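Local coordinates for response regulator FixJ (Bradyrhizobium japonicum, PDB 5XSO), which is a two-component response regulator that, once activated by the sensor FixL, induces expression of the nitrogen-fixation regulators nifA and fixK, at residues V66-L77 with L100-A109; R149-V160 with Y187-Q196. All coordinates share one frame; numbering follows the deposited sequence.

Interaction 1. Residues V66-L77 with L100-A109; sequences VRMPGLDGIELL and LAVEAMKLGA
Ile-74 and Leu-100 meet methyl to methyl, CD1 of Ile-74 lying 3.5 Å from CD1 of Leu-100; apolar side-chain packing dominates the contact, with some packing on backbone atoms. Helices 73-77 and 100-106 run nearly parallel, their axes 8.4 Å apart at 16°. Leu-100, its CG trans to the backbone N (chi1 -173°), is thereby carried toward 66-77, where its methyls part: CD1 takes Ile-74, CD2 packs across the aliphatic CG of Arg-67, and CG itself receives CG2 of Val-66 at 3.6 Å. Ile-74 is likewise forked: CG1 and CD1 lie on CB of Glu-103, while CG2 meets CD1 of Leu-107 at 3.6 Å. Shortened to an alanine, this side chain would lose CG1, CG2 and CD1, and Leu-100 and Leu-107 would probably be left without the bridge between them, with a gap opened beside Glu-103.

Leu-77 CD1 approaches Ala-109 N at 3.4 Å, and its CD2 touches the Ala-109 methyl. Helix 100-106 is followed by a Schellman motif around Gly-108, whose phi is positive; a CB there would collide with the preceding carbonyl O. Gly-73 and Ala-104 are small where the helices come together: a CB on Gly-73 would lie tight against the Ala-104 methyl, which sits 3.9 Å from Gly-73 O.

The polar bonds lie within a segment or go to residues outside both. Asp-72 is the N-cap of helix 73-82; its OD1 accepts from Glu-75 N nearly end-on at 2.7 Å and 167°. Glu-103 pairs with Lys-106. Arg-67, at a probable magnesium site with Asp-65, forms a salt bridge through NH1 with Asp-97.

With no hydrogen bond joining the segments, shape and exclusion of water probably hold these neighbouring helices of the CheY-like receiver domain together; such a seam probably makes little directional demand.

Interaction 2. Residues R149-V160 with Y187-Q196; sequences RVASLSPRERQV and YRANVMTKMQ. With FMT (formic acid), chain I.
The ring of Tyr-187 carries CB of Arg-156 over one face, a CH-pi contact 3.8 Å from the centroid; CG of Glu-157 and CG2 of Val-160 approach the ring obliquely. At the edge of the Arg-149 guanidinium, near its plane, lies Met-195 O, which accepts from NH1 at 2.9 Å, although NH1 stands above the carbonyl plane. Arginine suits this place because its aliphatic part packs over Lys-194 O while NE reaches Asp-145.

Glu-157 fits as a knob among Tyr-187, Asn-190, Val-191 and Lys-194. Its OE2 uses the syn lone pair for the salt bridge with Lys-194 NZ (2.8 Å), and also accepts from Ser-154 N, which comes from above the carboxylate plane. Ser-154 OG in turn takes Glu-157 N, completing a capping box. Lys-194, extended beyond CG, slides antiparallel along Leu-153 and delivers NZ to Ser-152 O at 2.9 Å as well; a formic acid molecule, probably from crystallisation, makes a weak bond to the same amine.

Met-195 folds back so that its CE meets CG2 of Val-150 at 3.7 Å. Within the LuxR-family domain, helices 155-160 and 187-195 cross almost perpendicularly (88°), and 187-196 overlaps the helix-turn-helix (170-189) only at its start. Val-191 and Met-195 continue onto Leu-203 of helix 200-209, and Val-160 reaches Ile-173 of helix 170-177.

How the interactions relate
From the N terminus the chain first builds the receiver domain, where interaction 1 closes a loop of 22 residues: the rest of helix 73-82, strand 89-93 and the start of helix 98-106 lie between its segments. It ties two neighbouring helices over the parallel sheet. The chain then passes strand 111-114 and the long helix 119-138 before interaction 2 opens on helix 140-152. This second contact closes a 26-residue loop holding helix 170-177, and joins 149-160 to helix 184-195, whose first part lies in the helix-turn-helix. The two loops follow in series, neither nesting nor crossing. With centres about 38 Å apart and nearest atoms about 21 Å, the contacts lie in different domain families and do not touch.

Interaction 1. Residues V66-L77 with L100-A109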
# COMPACT_ATOMS: atom_id res chain seq x y z
N VAL A 66 -14.49 -12.92 -3.95
CA VAL A 66 -14.89 -11.66 -4.55
C VAL A 66 -16.17 -11.15 -3.92
O VAL A 66 -16.43 -9.94 -3.92
CB VAL A 66 -15.07 -11.79 -6.07
CG1 VAL A 66 -16.15 -12.84 -6.41
CG2 VAL A 66 -15.42 -10.48 -6.67
N ARG A 67 -17.02 -12.06 -3.44
CA ARG A 67 -18.32 -11.66 -2.89
C ARG A 67 -18.49 -12.08 -1.43
O ARG A 67 -19.55 -12.56 -1.02
CB ARG A 67 -19.44 -12.18 -3.78
CG ARG A 67 -19.63 -11.21 -4.91
CD ARG A 67 -20.67 -11.60 -5.89
NE ARG A 67 -21.98 -11.54 -5.31
CZ ARG A 67 -23.10 -11.62 -6.01
NH1 ARG A 67 -23.04 -11.75 -7.33
NH2 ARG A 67 -24.28 -11.57 -5.39
N MET A 68 -17.45 -11.89 -0.62
CA MET A 68 -17.56 -12.03 0.83
C MET A 68 -18.71 -11.18 1.35
O MET A 68 -18.75 -9.97 1.09
CB MET A 68 -16.26 -11.57 1.49
CG MET A 68 -15.28 -12.66 1.61
SD MET A 68 -15.90 -13.94 2.70
CE MET A 68 -15.61 -13.32 4.36
N PRO A 69 -19.69 -11.78 2.03
CA PRO A 69 -20.77 -10.97 2.64
C PRO A 69 -20.21 -9.90 3.57
O PRO A 69 -19.51 -10.20 4.54
CB PRO A 69 -21.62 -12.00 3.39
CG PRO A 69 -20.75 -13.26 3.47
CD PRO A 69 -19.87 -13.22 2.27
N GLY A 70 -20.47 -8.64 3.24
CA GLY A 70 -19.98 -7.55 4.06
C GLY A 70 -18.61 -7.01 3.69
O GLY A 70 -18.15 -6.04 4.31
N LEU A 71 -17.94 -7.60 2.71
CA LEU A 71 -16.69 -7.05 2.20
C LEU A 71 -16.44 -7.67 0.84
O LEU A 71 -15.50 -8.46 0.68
CB LEU A 71 -15.50 -7.33 3.12
N ASP A 72 -17.28 -7.34 -0.13
CA ASP A 72 -17.04 -7.85 -1.48
C ASP A 72 -15.68 -7.37 -1.96
O ASP A 72 -14.97 -6.64 -1.25
CB ASP A 72 -18.19 -7.43 -2.40
CG ASP A 72 -18.13 -5.97 -2.80
OD1 ASP A 72 -17.25 -5.23 -2.34
OD2 ASP A 72 -18.99 -5.56 -3.62
N GLY A 73 -15.29 -7.74 -3.17
CA GLY A 73 -13.97 -7.36 -3.63
C GLY A 73 -13.74 -5.86 -3.63
O GLY A 73 -12.64 -5.40 -3.27
N ILE A 74 -14.75 -5.08 -4.04
CA ILE A 74 -14.61 -3.63 -4.06
C ILE A 74 -14.44 -3.09 -2.65
O ILE A 74 -13.59 -2.23 -2.40
CB ILE A 74 -15.82 -2.99 -4.76
CG1 ILE A 74 -15.78 -3.25 -6.26
CG2 ILE A 74 -15.87 -1.47 -4.47
CD1 ILE A 74 -17.03 -2.74 -6.96
N GLU A 75 -15.29 -3.54 -1.72
CA GLU A 75 -15.27 -2.96 -0.38
C GLU A 75 -13.96 -3.29 0.33
O GLU A 75 -13.34 -2.42 0.96
CB GLU A 75 -16.48 -3.45 0.42
CG GLU A 75 -16.71 -2.73 1.79
CD GLU A 75 -16.87 -1.19 1.69
OE1 GLU A 75 -18.02 -0.71 1.52
OE2 GLU A 75 -15.85 -0.47 1.80
N LEU A 76 -13.53 -4.55 0.21
CA LEU A 76 -12.24 -4.96 0.76
C LEU A 76 -11.13 -4.05 0.27
O LEU A 76 -10.37 -3.48 1.06
CB LEU A 76 -11.97 -6.41 0.36
CG LEU A 76 -10.61 -6.92 0.84
CD1 LEU A 76 -10.60 -6.91 2.34
CD2 LEU A 76 -10.32 -8.32 0.27
N LEU A 77 -11.05 -3.86 -1.05
CA LEU A 77 -10.00 -3.01 -1.61
C LEU A 77 -10.14 -1.57 -1.12
O LEU A 77 -9.14 -0.93 -0.76
CB LEU A 77 -10.04 -3.07 -3.14
CG LEU A 77 -9.03 -3.99 -3.81
CD1 LEU A 77 -7.63 -3.44 -3.55
CD2 LEU A 77 -9.15 -5.42 -3.31
N LEU A 100 -16.85 -7.94 -11.23
CA LEU A 100 -16.58 -7.40 -9.90
C LEU A 100 -15.10 -7.51 -9.57
O LEU A 100 -14.48 -6.57 -9.05
CB LEU A 100 -17.44 -8.14 -8.89
CG LEU A 100 -17.50 -7.69 -7.43
CD1 LEU A 100 -17.70 -6.20 -7.34
CD2 LEU A 100 -18.66 -8.44 -6.79
N ALA A 101 -14.51 -8.68 -9.87
CA ALA A 101 -13.07 -8.83 -9.78
C ALA A 101 -12.34 -7.76 -10.58
O ALA A 101 -11.28 -7.28 -10.15
CB ALA A 101 -12.66 -10.22 -10.27
N VAL A 102 -12.88 -7.41 -11.75
CA VAL A 102 -12.25 -6.36 -12.54
C VAL A 102 -12.24 -5.04 -11.77
O VAL A 102 -11.23 -4.32 -11.74
CB VAL A 102 -12.97 -6.21 -13.90
CG1 VAL A 102 -12.44 -5.00 -14.60
CG2 VAL A 102 -12.72 -7.45 -14.78
N GLU A 103 -13.36 -4.70 -11.14
CA GLU A 103 -13.40 -3.46 -10.37
C GLU A 103 -12.36 -3.48 -9.25
O GLU A 103 -11.68 -2.47 -8.99
CB GLU A 103 -14.80 -3.27 -9.77
CG GLU A 103 -15.81 -2.57 -10.61
CD GLU A 103 -15.36 -1.17 -11.03
OE1 GLU A 103 -15.28 -0.27 -10.17
OE2 GLU A 103 -15.10 -0.99 -12.24
N ALA A 104 -12.21 -4.64 -8.60
CA ALA A 104 -11.24 -4.77 -7.53
C ALA A 104 -9.83 -4.55 -8.05
O ALA A 104 -9.00 -3.92 -7.36
CB ALA A 104 -11.35 -6.16 -6.88
N MET A 105 -9.51 -5.06 -9.24
CA MET A 105 -8.17 -4.78 -9.74
C MET A 105 -8.00 -3.31 -10.09
O MET A 105 -6.91 -2.75 -9.89
CB MET A 105 -7.78 -5.65 -10.93
CG MET A 105 -7.73 -7.15 -10.59
SD MET A 105 -7.24 -8.05 -12.05
CE MET A 105 -5.51 -7.54 -12.20
N LYS A 106 -9.06 -2.66 -10.57
CA LYS A 106 -8.91 -1.22 -10.84
C LYS A 106 -8.64 -0.46 -9.55
O LYS A 106 -7.93 0.54 -9.56
CB LYS A 106 -10.15 -0.69 -11.55
CG LYS A 106 -10.14 -1.04 -13.04
CD LYS A 106 -11.54 -1.00 -13.70
CE LYS A 106 -12.36 0.22 -13.34
NZ LYS A 106 -13.26 0.64 -14.48
N LEU A 107 -9.18 -0.95 -8.43
CA LEU A 107 -8.93 -0.36 -7.12
C LEU A 107 -7.62 -0.82 -6.50
O LEU A 107 -7.25 -0.29 -5.43
CB LEU A 107 -10.08 -0.67 -6.17
CG LEU A 107 -11.49 -0.15 -6.52
CD1 LEU A 107 -12.56 -0.89 -5.74
CD2 LEU A 107 -11.60 1.35 -6.27
N GLY A 108 -6.91 -1.77 -7.10
CA GLY A 108 -5.60 -2.10 -6.60
C GLY A 108 -5.31 -3.58 -6.38
O GLY A 108 -4.16 -3.94 -6.13
N ALA A 109 -6.31 -4.44 -6.49
CA ALA A 109 -6.00 -5.87 -6.37
C ALA A 109 -4.98 -6.28 -7.44
O ALA A 109 -5.00 -5.77 -8.58
CB ALA A 109 -7.28 -6.72 -6.52

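Interaction 2. Residues R149-V160 with Y187-Q196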
# COMPACT_ATOMS: atom_id res chain seq x y z
N ARG A 149 7.56 13.74 8.56
CA ARG A 149 8.40 14.92 8.41
C ARG A 149 7.70 15.95 7.53
O ARG A 149 7.66 17.14 7.87
CB ARG A 149 9.75 14.54 7.81
CG ARG A 149 10.66 13.79 8.79
CD ARG A 149 12.01 13.47 8.12
NE ARG A 149 12.40 12.09 8.34
CZ ARG A 149 13.39 11.46 7.71
NH1 ARG A 149 14.15 12.10 6.82
NH2 ARG A 149 13.65 10.17 7.98
N VAL A 150 7.15 15.50 6.40
CA VAL A 150 6.45 16.43 5.50
C VAL A 150 5.27 17.07 6.20
O VAL A 150 5.02 18.27 6.05
CB VAL A 150 6.00 15.69 4.22
CG1 VAL A 150 5.11 16.62 3.36
CG2 VAL A 150 7.23 15.17 3.43
N ALA A 151 4.52 16.28 6.98
CA ALA A 151 3.39 16.82 7.71
C ALA A 151 3.82 17.80 8.78
O ALA A 151 3.01 18.66 9.16
CB ALA A 151 2.55 15.68 8.34
N SER A 152 5.08 17.75 9.23
CA SER A 152 5.53 18.69 10.24
C SER A 152 5.87 20.06 9.65
O SER A 152 5.99 21.02 10.42
CB SER A 152 6.75 18.16 10.99
OG SER A 152 7.96 18.24 10.24
N LEU A 153 6.03 20.17 8.33
CA LEU A 153 6.27 21.49 7.73
C LEU A 153 5.07 22.40 7.92
O LEU A 153 3.93 21.97 7.86
CB LEU A 153 6.52 21.35 6.23
CG LEU A 153 7.63 20.35 5.88
CD1 LEU A 153 7.72 20.30 4.34
CD2 LEU A 153 8.92 20.90 6.48
N SER A 154 5.32 23.71 8.07
CA SER A 154 4.23 24.69 8.05
C SER A 154 3.76 24.83 6.60
O SER A 154 4.43 24.35 5.66
CB SER A 154 4.74 26.02 8.58
OG SER A 154 5.54 26.66 7.56
N PRO A 155 2.63 25.49 6.37
CA PRO A 155 2.19 25.70 4.99
C PRO A 155 3.21 26.43 4.15
O PRO A 155 3.45 26.02 3.00
CB PRO A 155 0.85 26.48 5.14
CG PRO A 155 0.34 26.01 6.45
CD PRO A 155 1.59 25.96 7.33
N ARG A 156 3.86 27.49 4.66
CA ARG A 156 4.81 28.19 3.82
C ARG A 156 6.04 27.33 3.59
O ARG A 156 6.69 27.41 2.54
CB ARG A 156 5.27 29.47 4.50
CG ARG A 156 4.21 30.63 4.54
CD ARG A 156 3.42 30.76 3.23
NE ARG A 156 2.58 31.96 3.23
CZ ARG A 156 2.06 32.48 2.13
NH1 ARG A 156 2.27 31.91 0.94
NH2 ARG A 156 1.33 33.59 2.21
N GLU A 157 6.43 26.57 4.61
CA GLU A 157 7.58 25.67 4.43
C GLU A 157 7.29 24.64 3.35
O GLU A 157 8.19 24.30 2.55
CB GLU A 157 7.90 24.96 5.76
CG GLU A 157 8.65 25.92 6.71
CD GLU A 157 8.47 25.55 8.14
OE1 GLU A 157 8.89 26.37 8.97
OE2 GLU A 157 7.97 24.46 8.49
N ARG A 158 6.05 24.14 3.29
CA ARG A 158 5.69 23.19 2.25
C ARG A 158 5.78 23.85 0.88
O ARG A 158 6.32 23.26 -0.07
CB ARG A 158 4.29 22.61 2.55
CG ARG A 158 3.70 21.77 1.47
CD ARG A 158 4.43 20.41 1.43
NE ARG A 158 3.80 19.56 0.42
CZ ARG A 158 2.84 18.68 0.68
NH1 ARG A 158 2.38 18.51 1.92
NH2 ARG A 158 2.32 17.97 -0.32
N GLN A 159 5.29 25.10 0.76
CA GLN A 159 5.43 25.83 -0.49
C GLN A 159 6.88 26.06 -0.88
O GLN A 159 7.24 25.97 -2.06
CB GLN A 159 4.72 27.21 -0.40
CG GLN A 159 3.20 27.04 -0.40
CD GLN A 159 2.51 28.38 -0.15
OE1 GLN A 159 3.10 29.30 0.41
NE2 GLN A 159 1.29 28.51 -0.61
N VAL A 160 7.71 26.45 0.07
CA VAL A 160 9.14 26.66 -0.22
C VAL A 160 9.79 25.35 -0.66
O VAL A 160 10.56 25.32 -1.63
CB VAL A 160 9.87 27.29 0.98
CG1 VAL A 160 11.42 27.31 0.69
CG2 VAL A 160 9.37 28.75 1.25
N TYR A 187 12.60 29.84 5.86
CA TYR A 187 11.82 28.66 5.58
C TYR A 187 12.67 27.56 4.98
O TYR A 187 12.45 26.39 5.32
CB TYR A 187 10.65 29.01 4.64
CG TYR A 187 9.59 29.89 5.32
CD1 TYR A 187 9.15 29.62 6.63
CD2 TYR A 187 9.06 30.99 4.65
CE1 TYR A 187 8.10 30.43 7.25
CE2 TYR A 187 8.07 31.80 5.23
CZ TYR A 187 7.61 31.51 6.53
OH TYR A 187 6.63 32.28 7.10
N ARG A 188 13.60 27.91 4.07
CA ARG A 188 14.46 26.86 3.51
C ARG A 188 15.17 26.10 4.65
O ARG A 188 15.28 24.85 4.64
CB ARG A 188 15.51 27.52 2.59
CG ARG A 188 16.46 26.42 1.97
CD ARG A 188 17.89 26.95 1.85
NE ARG A 188 18.76 25.89 1.27
CZ ARG A 188 19.00 25.76 -0.04
NH1 ARG A 188 18.34 26.51 -0.96
NH2 ARG A 188 19.84 24.78 -0.43
N ALA A 189 15.77 26.87 5.57
CA ALA A 189 16.52 26.23 6.68
C ALA A 189 15.60 25.31 7.48
O ALA A 189 16.00 24.18 7.87
CB ALA A 189 17.12 27.26 7.60
N ASN A 190 14.38 25.78 7.77
CA ASN A 190 13.42 24.93 8.48
C ASN A 190 13.06 23.69 7.68
O ASN A 190 12.92 22.59 8.26
CB ASN A 190 12.12 25.69 8.78
CG ASN A 190 12.29 26.89 9.73
OD1 ASN A 190 11.38 27.76 9.87
ND2 ASN A 190 13.46 27.01 10.32
N VAL A 191 12.85 23.85 6.36
CA VAL A 191 12.60 22.69 5.51
C VAL A 191 13.74 21.67 5.65
O VAL A 191 13.50 20.46 5.84
CB VAL A 191 12.41 23.12 4.04
CG1 VAL A 191 12.48 21.86 3.12
CG2 VAL A 191 10.99 23.75 3.90
N MET A 192 14.97 22.12 5.48
CA MET A 192 16.08 21.18 5.49
C MET A 192 16.19 20.48 6.85
O MET A 192 16.44 19.26 6.91
CB MET A 192 17.37 21.92 5.11
CG MET A 192 17.20 22.67 3.76
SD MET A 192 16.77 21.59 2.35
CE MET A 192 18.28 20.77 2.00
N THR A 193 15.99 21.22 7.95
CA THR A 193 16.07 20.62 9.30
C THR A 193 14.94 19.63 9.56
O THR A 193 15.17 18.51 10.05
CB THR A 193 16.08 21.73 10.36
OG1 THR A 193 17.21 22.57 10.13
CG2 THR A 193 16.21 21.13 11.80
N LYS A 194 13.70 20.01 9.23
CA LYS A 194 12.56 19.15 9.51
C LYS A 194 12.60 17.91 8.63
O LYS A 194 12.26 16.81 9.09
CB LYS A 194 11.26 19.92 9.29
CG LYS A 194 10.92 20.93 10.38
CD LYS A 194 9.58 21.58 10.08
CE LYS A 194 9.15 22.55 11.24
NZ LYS A 194 7.79 23.19 10.96
N MET A 195 13.06 18.05 7.40
CA MET A 195 13.16 16.91 6.50
C MET A 195 14.44 16.09 6.71
O MET A 195 14.52 14.96 6.20
CB MET A 195 13.08 17.36 5.04
CG MET A 195 11.77 17.95 4.61
SD MET A 195 10.33 16.88 4.92
CE MET A 195 10.88 15.52 3.92
N GLN A 196 15.39 16.63 7.45
CA GLN A 196 16.73 16.04 7.60
C GLN A 196 17.37 15.82 6.24
O GLN A 196 17.86 14.72 5.90
CB GLN A 196 16.66 14.74 8.42
CG GLN A 196 16.35 15.13 9.88
CD GLN A 196 17.55 15.84 10.56
OE1 GLN A 196 18.52 15.17 10.95
NE2 GLN A 196 17.48 17.21 10.73
C FMT I . 6.06 24.58 13.13
O1 FMT I . 5.07 23.93 12.77
O2 FMT I . 7.11 24.08 13.56
O HOH W 1 17.05 12.06 5.83
O HOH W 2 10.21 17.04 11.38
O HOH W 3 8.59 26.10 11.61